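Local atomic coordinates of [4Fe-4S]-dependent U34-ARNt thiolase (Methanococcus maripaludis, PDB entry 6SCY), a protein that probably transfers sulfur to a uridine of tRNA, using ATP and a bound [4Fe-4S] cluster. Residues A[57-69]-A[214-228]. Sequence-based numbering, arbitrary orientation.
With SO4 (sulfate ion), chain L.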
ATOM      1  N   SER A  57      -0.082 -27.476 -10.083  1.00 64.94           N
ATOM      2  CA  SER A  57      -1.531 -27.422 -10.258  1.00 65.08           C
ATOM      3  C   SER A  57      -1.981 -27.472 -11.730  1.00 70.80           C
ATOM      4  O   SER A  57      -3.177 -27.339 -12.006  1.00 72.26           O
ATOM      5  CB  SER A  57      -2.114 -26.217  -9.533  1.00 68.25           C
ATOM      6  OG  SER A  57      -1.534 -25.015 -10.008  1.00 77.68           O
ATOM      7  N   GLY A  58      -1.034 -27.683 -12.649  1.00 66.40           N
ATOM      8  CA  GLY A  58      -1.322 -27.805 -14.076  1.00 65.90           C
ATOM      9  C   GLY A  58      -1.304 -26.545 -14.926  1.00 69.08           C
ATOM     10  O   GLY A  58      -1.234 -26.635 -16.158  1.00 69.14           O
ATOM     11  N   GLY A  59      -1.360 -25.381 -14.284  1.00 64.66           N
ATOM     12  CA  GLY A  59      -1.348 -24.093 -14.970  1.00 64.14           C
ATOM     13  C   GLY A  59       0.019 -23.711 -15.489  1.00 67.21           C
ATOM     14  O   GLY A  59       1.016 -24.332 -15.106  1.00 67.42           O
ATOM     15  N   LYS A  60       0.080 -22.682 -16.368  1.00 62.24           N
ATOM     16  CA  LYS A  60       1.337 -22.211 -16.973  1.00 61.11           C
ATOM     17  C   LYS A  60       2.432 -21.990 -15.934  1.00 63.26           C
ATOM     18  O   LYS A  60       3.499 -22.566 -16.092  1.00 62.17           O
ATOM     19  CB  LYS A  60       1.147 -20.981 -17.879  1.00 63.61           C
ATOM     20  CG  LYS A  60       0.188 -19.927 -17.344  1.00 81.02           C
ATOM     21  CD  LYS A  60       0.740 -18.523 -17.504  1.00 91.01           C
ATOM     22  CE  LYS A  60      -0.210 -17.486 -16.954  1.00101.94           C
ATOM     23  NZ  LYS A  60      -0.303 -17.530 -15.463  1.00111.15           N
ATOM     24  N   ASP A  61       2.128 -21.267 -14.826  1.00 59.71           N
ATOM     25  CA  ASP A  61       3.039 -20.957 -13.709  1.00 59.02           C
ATOM     26  C   ASP A  61       3.741 -22.187 -13.142  1.00 61.95           C
ATOM     27  O   ASP A  61       4.965 -22.256 -13.213  1.00 61.94           O
ATOM     28  CB  ASP A  61       2.311 -20.196 -12.591  1.00 60.82           C
ATOM     29  CG  ASP A  61       1.696 -18.880 -13.019  1.00 69.94           C
ATOM     30  OD1 ASP A  61       2.457 -17.935 -13.281  1.00 69.87           O
ATOM     31  OD2 ASP A  61       0.448 -18.793 -13.071  1.00 75.17           O
ATOM     32  N   SER A  62       2.968 -23.173 -12.632  1.00 57.38           N
ATOM     33  CA  SER A  62       3.482 -24.417 -12.046  1.00 56.61           C
ATOM     34  C   SER A  62       4.305 -25.267 -12.995  1.00 58.51           C
ATOM     35  O   SER A  62       5.251 -25.893 -12.537  1.00 58.14           O
ATOM     36  CB  SER A  62       2.363 -25.242 -11.430  1.00 61.01           C
ATOM     37  OG  SER A  62       2.176 -24.841 -10.083  1.00 73.38           O
ATOM     38  N   LEU A  63       3.959 -25.289 -14.296  1.00 53.98           N
ATOM     39  CA  LEU A  63       4.683 -26.021 -15.344  1.00 53.20           C
ATOM     40  C   LEU A  63       5.971 -25.288 -15.780  1.00 56.52           C
ATOM     41  O   LEU A  63       6.999 -25.945 -15.987  1.00 56.12           O
ATOM     42  CB  LEU A  63       3.757 -26.284 -16.539  1.00 53.15           C
ATOM     43  CG  LEU A  63       3.117 -27.674 -16.619  1.00 57.31           C
ATOM     44  CD1 LEU A  63       2.133 -27.924 -15.485  1.00 56.89           C
ATOM     45  CD2 LEU A  63       2.400 -27.848 -17.926  1.00 59.97           C
ATOM     46  N   VAL A  64       5.917 -23.928 -15.885  1.00 51.66           N
ATOM     47  CA  VAL A  64       7.052 -23.047 -16.218  1.00 50.27           C
ATOM     48  C   VAL A  64       8.087 -23.142 -15.099  1.00 53.11           C
ATOM     49  O   VAL A  64       9.271 -23.320 -15.387  1.00 53.23           O
ATOM     50  CB  VAL A  64       6.601 -21.592 -16.494  1.00 53.37           C
ATOM     51  CG1 VAL A  64       7.752 -20.604 -16.373  1.00 53.05           C
ATOM     52  CG2 VAL A  64       5.962 -21.480 -17.864  1.00 53.06           C
ATOM     53  N   MET A  65       7.625 -23.072 -13.830  1.00 48.14           N
ATOM     54  CA  MET A  65       8.462 -23.216 -12.640  1.00 47.56           C
ATOM     55  C   MET A  65       9.047 -24.631 -12.591  1.00 52.00           C
ATOM     56  O   MET A  65      10.230 -24.789 -12.301  1.00 52.27           O
ATOM     57  CB  MET A  65       7.641 -22.939 -11.367  1.00 49.73           C
ATOM     58  CG  MET A  65       8.430 -23.099 -10.085  1.00 52.92           C
ATOM     59  SD  MET A  65       7.401 -23.295  -8.626  1.00 56.91           S
ATOM     60  CE  MET A  65       6.764 -24.905  -8.909  1.00 53.55           C
ATOM     61  N   ALA A  66       8.224 -25.649 -12.886  1.00 48.88           N
ATOM     62  CA  ALA A  66       8.642 -27.051 -12.886  1.00 49.06           C
ATOM     63  C   ALA A  66       9.709 -27.323 -13.950  1.00 54.78           C
ATOM     64  O   ALA A  66      10.642 -28.083 -13.679  1.00 54.35           O
ATOM     65  CB  ALA A  66       7.444 -27.965 -13.090  1.00 49.48           C
ATOM     66  N   TYR A  67       9.588 -26.681 -15.142  1.00 51.89           N
ATOM     67  CA  TYR A  67      10.540 -26.833 -16.244  1.00 51.76           C
ATOM     68  C   TYR A  67      11.881 -26.186 -15.909  1.00 54.31           C
ATOM     69  O   TYR A  67      12.924 -26.789 -16.187  1.00 55.21           O
ATOM     70  CB  TYR A  67       9.978 -26.256 -17.554  1.00 53.55           C
ATOM     71  CG  TYR A  67      10.942 -26.319 -18.724  1.00 56.57           C
ATOM     72  CD1 TYR A  67      11.865 -25.301 -18.950  1.00 58.92           C
ATOM     73  CD2 TYR A  67      10.909 -27.379 -19.624  1.00 57.78           C
ATOM     74  CE1 TYR A  67      12.753 -25.352 -20.023  1.00 60.25           C
ATOM     75  CE2 TYR A  67      11.777 -27.432 -20.714  1.00 59.19           C
ATOM     76  CZ  TYR A  67      12.700 -26.417 -20.909  1.00 69.24           C
ATOM     77  OH  TYR A  67      13.559 -26.464 -21.986  1.00 73.83           O
ATOM     78  N   LEU A  68      11.859 -24.939 -15.380  1.00 46.83           N
ATOM     79  CA  LEU A  68      13.071 -24.201 -15.030  1.00 44.08           C
ATOM     80  C   LEU A  68      13.848 -24.955 -13.953  1.00 44.20           C
ATOM     81  O   LEU A  68      14.984 -25.348 -14.207  1.00 43.17           O
ATOM     82  CB  LEU A  68      12.770 -22.736 -14.632  1.00 43.71           C
ATOM     83  CG  LEU A  68      12.157 -21.814 -15.715  1.00 47.77           C
ATOM     84  CD1 LEU A  68      11.679 -20.497 -15.112  1.00 47.50           C
ATOM     85  CD2 LEU A  68      13.127 -21.552 -16.871  1.00 48.59           C
ATOM     86  N   LEU A  69      13.199 -25.262 -12.811  1.00 40.06           N
ATOM     87  CA  LEU A  69      13.789 -26.018 -11.705  1.00 40.41           C
ATOM     88  C   LEU A  69      14.389 -27.337 -12.173  1.00 46.72           C
ATOM     89  O   LEU A  69      15.494 -27.673 -11.753  1.00 46.09           O
ATOM     90  CB  LEU A  69      12.766 -26.284 -10.591  1.00 40.52           C
ATOM     91  CG  LEU A  69      12.411 -25.135  -9.655  1.00 45.20           C
ATOM     92  CD1 LEU A  69      11.190 -25.470  -8.839  1.00 44.91           C
ATOM     93  CD2 LEU A  69      13.547 -24.813  -8.723  1.00 49.52           C
ATOM     94  N   GLU A 214       3.349 -12.110 -15.090  1.00 52.01           N
ATOM     95  CA  GLU A 214       2.466 -13.129 -15.672  1.00 52.47           C
ATOM     96  C   GLU A 214       2.643 -13.277 -17.187  1.00 56.76           C
ATOM     97  O   GLU A 214       2.661 -14.402 -17.684  1.00 55.78           O
ATOM     98  CB  GLU A 214       0.998 -12.850 -15.313  1.00 54.01           C
ATOM     99  CG  GLU A 214       0.123 -14.089 -15.355  1.00 67.19           C
ATOM    100  CD  GLU A 214      -1.377 -13.846 -15.323  1.00 98.18           C
ATOM    101  OE1 GLU A 214      -1.855 -13.158 -14.391  1.00 93.90           O
ATOM    102  OE2 GLU A 214      -2.078 -14.360 -16.225  1.00 95.34           O
ATOM    103  N   ASP A 215       2.816 -12.138 -17.893  1.00 54.28           N
ATOM    104  CA  ASP A 215       2.996 -12.045 -19.343  1.00 54.56           C
ATOM    105  C   ASP A 215       4.270 -12.736 -19.784  1.00 57.17           C
ATOM    106  O   ASP A 215       4.266 -13.384 -20.828  1.00 57.68           O
ATOM    107  CB  ASP A 215       3.008 -10.579 -19.795  1.00 57.41           C
ATOM    108  CG  ASP A 215       1.879  -9.758 -19.211  1.00 78.00           C
ATOM    109  OD1 ASP A 215       0.850  -9.584 -19.907  1.00 79.63           O
ATOM    110  OD2 ASP A 215       2.016  -9.297 -18.041  1.00 88.51           O
ATOM    111  N   GLU A 216       5.353 -12.602 -18.993  1.00 51.84           N
ATOM    112  CA  GLU A 216       6.643 -13.244 -19.256  1.00 50.73           C
ATOM    113  C   GLU A 216       6.522 -14.743 -19.012  1.00 53.62           C
ATOM    114  O   GLU A 216       6.988 -15.519 -19.832  1.00 51.60           O
ATOM    115  CB  GLU A 216       7.748 -12.643 -18.381  1.00 51.90           C
ATOM    116  CG  GLU A 216       8.315 -11.337 -18.900  1.00 59.14           C
ATOM    117  CD  GLU A 216       9.492 -10.773 -18.128  1.00 74.87           C
ATOM    118  OE1 GLU A 216      10.399 -11.545 -17.734  1.00 50.96           O
ATOM    119  OE2 GLU A 216       9.501  -9.538 -17.918  1.00 75.01           O
ATOM    120  N   VAL A 217       5.849 -15.143 -17.910  1.00 52.35           N
ATOM    121  CA  VAL A 217       5.592 -16.546 -17.544  1.00 53.00           C
ATOM    122  C   VAL A 217       4.798 -17.217 -18.675  1.00 59.18           C
ATOM    123  O   VAL A 217       5.146 -18.317 -19.098  1.00 58.93           O
ATOM    124  CB  VAL A 217       4.878 -16.671 -16.161  1.00 56.71           C
ATOM    125  CG1 VAL A 217       4.242 -18.041 -15.980  1.00 56.55           C
ATOM    126  CG2 VAL A 217       5.837 -16.383 -15.012  1.00 56.37           C
ATOM    127  N   LEU A 218       3.764 -16.524 -19.181  1.00 57.94           N
ATOM    128  CA  LEU A 218       2.909 -16.982 -20.274  1.00 58.56           C
ATOM    129  C   LEU A 218       3.690 -17.095 -21.588  1.00 64.44           C
ATOM    130  O   LEU A 218       3.531 -18.087 -22.297  1.00 64.10           O
ATOM    131  CB  LEU A 218       1.711 -16.031 -20.433  1.00 58.73           C
ATOM    132  CG  LEU A 218       0.703 -16.390 -21.513  1.00 63.77           C
ATOM    133  CD1 LEU A 218      -0.227 -17.494 -21.053  1.00 64.27           C
ATOM    134  CD2 LEU A 218      -0.083 -15.176 -21.936  1.00 66.51           C
ATOM    135  N   LEU A 219       4.530 -16.079 -21.904  1.00 62.41           N
ATOM    136  CA  LEU A 219       5.367 -16.042 -23.108  1.00 62.42           C
ATOM    137  C   LEU A 219       6.373 -17.189 -23.077  1.00 67.65           C
ATOM    138  O   LEU A 219       6.564 -17.843 -24.097  1.00 67.57           O
ATOM    139  CB  LEU A 219       6.077 -14.682 -23.243  1.00 62.32           C
ATOM    140  CG  LEU A 219       6.866 -14.427 -24.533  1.00 67.36           C
ATOM    141  CD1 LEU A 219       5.948 -14.049 -25.700  1.00 67.69           C
ATOM    142  CD2 LEU A 219       7.868 -13.327 -24.330  1.00 70.18           C
ATOM    143  N   LEU A 220       6.965 -17.464 -21.896  1.00 65.30           N
ATOM    144  CA  LEU A 220       7.921 -18.551 -21.690  1.00 65.58           C
ATOM    145  C   LEU A 220       7.242 -19.909 -21.875  1.00 69.85           C
ATOM    146  O   LEU A 220       7.870 -20.827 -22.393  1.00 68.68           O
ATOM    147  CB  LEU A 220       8.585 -18.443 -20.302  1.00 66.05           C
ATOM    148  CG  LEU A 220       9.971 -19.097 -20.138  1.00 71.47           C
ATOM    149  CD1 LEU A 220      11.071 -18.249 -20.757  1.00 72.12           C
ATOM    150  CD2 LEU A 220      10.304 -19.288 -18.675  1.00 74.23           C
ATOM    151  N   ALA A 221       5.952 -20.017 -21.488  1.00 67.95           N
ATOM    152  CA  ALA A 221       5.145 -21.233 -21.623  1.00 68.70           C
ATOM    153  C   ALA A 221       4.884 -21.528 -23.099  1.00 75.94           C
ATOM    154  O   ALA A 221       4.943 -22.687 -23.508  1.00 75.16           O
ATOM    155  CB  ALA A 221       3.823 -21.080 -20.874  1.00 69.36           C
ATOM    156  N   GLU A 222       4.622 -20.468 -23.894  1.00 75.47           N
ATOM    157  CA  GLU A 222       4.352 -20.540 -25.332  1.00 76.60           C
ATOM    158  C   GLU A 222       5.598 -20.959 -26.118  1.00 82.59           C
ATOM    159  O   GLU A 222       5.490 -21.801 -27.013  1.00 82.38           O
ATOM    160  CB  GLU A 222       3.802 -19.198 -25.859  1.00 78.26           C
ATOM    161  CG  GLU A 222       2.375 -18.885 -25.414  1.00 91.96           C
ATOM    162  CD  GLU A 222       1.744 -17.621 -25.973  1.00119.51           C
ATOM    163  OE1 GLU A 222       2.475 -16.630 -26.204  1.00117.70           O
ATOM    164  OE2 GLU A 222       0.506 -17.620 -26.166  1.00115.67           O
ATOM    165  N   MET A 223       6.774 -20.383 -25.774  1.00 80.40           N
ATOM    166  CA  MET A 223       8.053 -20.665 -26.435  1.00 80.95           C
ATOM    167  C   MET A 223       8.557 -22.072 -26.174  1.00 88.15           C
ATOM    168  O   MET A 223       9.209 -22.650 -27.048  1.00 88.46           O
ATOM    169  CB  MET A 223       9.124 -19.647 -26.041  1.00 83.03           C
ATOM    170  CG  MET A 223       8.839 -18.248 -26.541  1.00 86.80           C
ATOM    171  SD  MET A 223      10.096 -17.027 -26.068  1.00 90.98           S
ATOM    172  CE  MET A 223      10.397 -17.522 -24.435  1.00 87.68           C
ATOM    173  N   LEU A 224       8.272 -22.621 -24.976  1.00 86.23           N
ATOM    174  CA  LEU A 224       8.703 -23.969 -24.592  1.00 86.82           C
ATOM    175  C   LEU A 224       7.700 -25.038 -25.027  1.00 92.63           C
ATOM    176  O   LEU A 224       7.984 -26.233 -24.902  1.00 92.62           O
ATOM    177  CB  LEU A 224       8.978 -24.057 -23.080  1.00 86.77           C
ATOM    178  CG  LEU A 224      10.095 -23.162 -22.517  1.00 91.57           C
ATOM    179  CD1 LEU A 224       9.968 -23.031 -21.016  1.00 91.52           C
ATOM    180  CD2 LEU A 224      11.476 -23.648 -22.924  1.00 94.35           C
ATOM    181  N   GLU A 225       6.541 -24.602 -25.564  1.00 90.61           N
ATOM    182  CA  GLU A 225       5.434 -25.442 -26.043  1.00 91.29           C
ATOM    183  C   GLU A 225       4.869 -26.356 -24.935  1.00 96.11           C
ATOM    184  O   GLU A 225       4.523 -27.517 -25.186  1.00 95.54           O
ATOM    185  CB  GLU A 225       5.813 -26.227 -27.320  1.00 92.89           C
ATOM    186  CG  GLU A 225       6.017 -25.353 -28.545  1.00106.55           C
ATOM    187  CD  GLU A 225       6.179 -26.130 -29.837  1.00134.82           C
ATOM    188  OE1 GLU A 225       7.338 -26.316 -30.274  1.00134.28           O
ATOM    189  OE2 GLU A 225       5.151 -26.553 -30.414  1.00132.05           O
ATOM    190  N   LEU A 226       4.761 -25.807 -23.709  1.00 93.56           N
ATOM    191  CA  LEU A 226       4.236 -26.530 -22.551  1.00 93.91           C
ATOM    192  C   LEU A 226       2.730 -26.714 -22.682  1.00 99.57           C
ATOM    193  O   LEU A 226       2.009 -25.756 -22.982  1.00 98.81           O
ATOM    194  CB  LEU A 226       4.588 -25.836 -21.212  1.00 93.42           C
ATOM    195  CG  LEU A 226       6.071 -25.606 -20.857  1.00 97.58           C
ATOM    196  CD1 LEU A 226       6.200 -24.925 -19.515  1.00 97.34           C
ATOM    197  CD2 LEU A 226       6.866 -26.904 -20.828  1.00 99.52           C
ATOM    198  N   LYS A 227       2.267 -27.958 -22.492  1.00 98.19           N
ATOM    199  CA  LYS A 227       0.855 -28.330 -22.568  1.00 99.01           C
ATOM    200  C   LYS A 227       0.166 -28.117 -21.197  1.00105.91           C
ATOM    201  O   LYS A 227      -0.154 -29.081 -20.492  1.00105.62           O
ATOM    202  CB  LYS A 227       0.691 -29.780 -23.077  1.00101.16           C
ATOM    203  CG  LYS A 227       1.184 -30.016 -24.503  1.00114.35           C
ATOM    204  CD  LYS A 227       2.530 -30.739 -24.527  1.00126.36           C
ATOM    205  CE  LYS A 227       2.989 -31.018 -25.939  1.00137.10           C
ATOM    206  NZ  LYS A 227       4.264 -31.782 -25.975  1.00144.66           N
ATOM    207  N   TYR A 228      -0.033 -26.837 -20.819  1.00104.43           N
ATOM    208  CA  TYR A 228      -0.654 -26.451 -19.550  1.00105.12           C
ATOM    209  C   TYR A 228      -2.176 -26.405 -19.625  1.00111.69           C
ATOM    210  O   TYR A 228      -2.731 -26.102 -20.685  1.00111.14           O
ATOM    211  CB  TYR A 228      -0.083 -25.116 -19.017  1.00106.09           C
ATOM    212  CG  TYR A 228      -0.377 -23.904 -19.877  1.00107.64           C
ATOM    213  CD1 TYR A 228      -1.564 -23.186 -19.724  1.00109.62           C
ATOM    214  CD2 TYR A 228       0.548 -23.441 -20.804  1.00108.35           C
ATOM    215  CE1 TYR A 228      -1.852 -22.088 -20.531  1.00110.44           C
ATOM    216  CE2 TYR A 228       0.291 -22.315 -21.583  1.00109.31           C
ATOM    217  CZ  TYR A 228      -0.917 -21.645 -21.447  1.00116.87           C
ATOM    218  OH  TYR A 228      -1.184 -20.546 -22.224  1.00117.87           O
TER
HETATM  219  S   SO4 L 410      -0.996 -22.066 -11.819  1.00149.05           S
HETATM  220  O1  SO4 L 410       0.278 -22.551 -11.295  1.00148.52           O
HETATM  221  O2  SO4 L 410      -1.917 -23.185 -11.939  1.00149.42           O
HETATM  222  O3  SO4 L 410      -0.806 -21.439 -13.126  1.00148.78           O
HETATM  223  O4  SO4 L 410      -1.568 -21.086 -10.905  1.00149.66           O
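Backbones come nearest where Gly59 meets Tyr228 and where Val64 meets Ala221, as helices 60-69 and 214-223 cross at 67° with axes 9.3 Å apart. The loop 57-59 and the start of the first helix form the PP-loop of this family, consistent with a predicted ATP site; a sulfate, probably from the crystallisation liquor, sits in it and accepts a hydrogen bond from Ser57 OG to O2 (2.7 Å) and another from Ser62 N to O1. After the second helix a Schellman motif at Glu225 turns the chain back along the first, bringing in Leu226 and Tyr228. Val64 fills the crossing: CG1 meets Leu220 CD2 at 3.7 Å, while CG2 packs on Ala221 CB and Leu226 CD1. Farther along, Leu224 CD1 lies over one face of the Tyr67 ring, 27° off its normal. Lys60 is a knob among Glu214, Val217, Leu218 and Ala221. Its NZ links Asp61 OD2 (2.8 Å, a weak hydrogen bond within a salt bridge) and, more loosely, Glu214 OE2 in a salt-bridge network. Asn170 ND2 hydrogen-bonds Asp61 OD1. Tyr228 CG sits between its backbone N and carbonyl carbon (chi1 65°), which lays the ring over Lys60 CB, a CH-pi contact 3.8 Å from CB to the ring centroid. An alanine here would probably strip that aromatic cover and open a gap beside the helix start. Below the ring, Leu63 CD2 packs against Tyr228 CB at 3.8 Å.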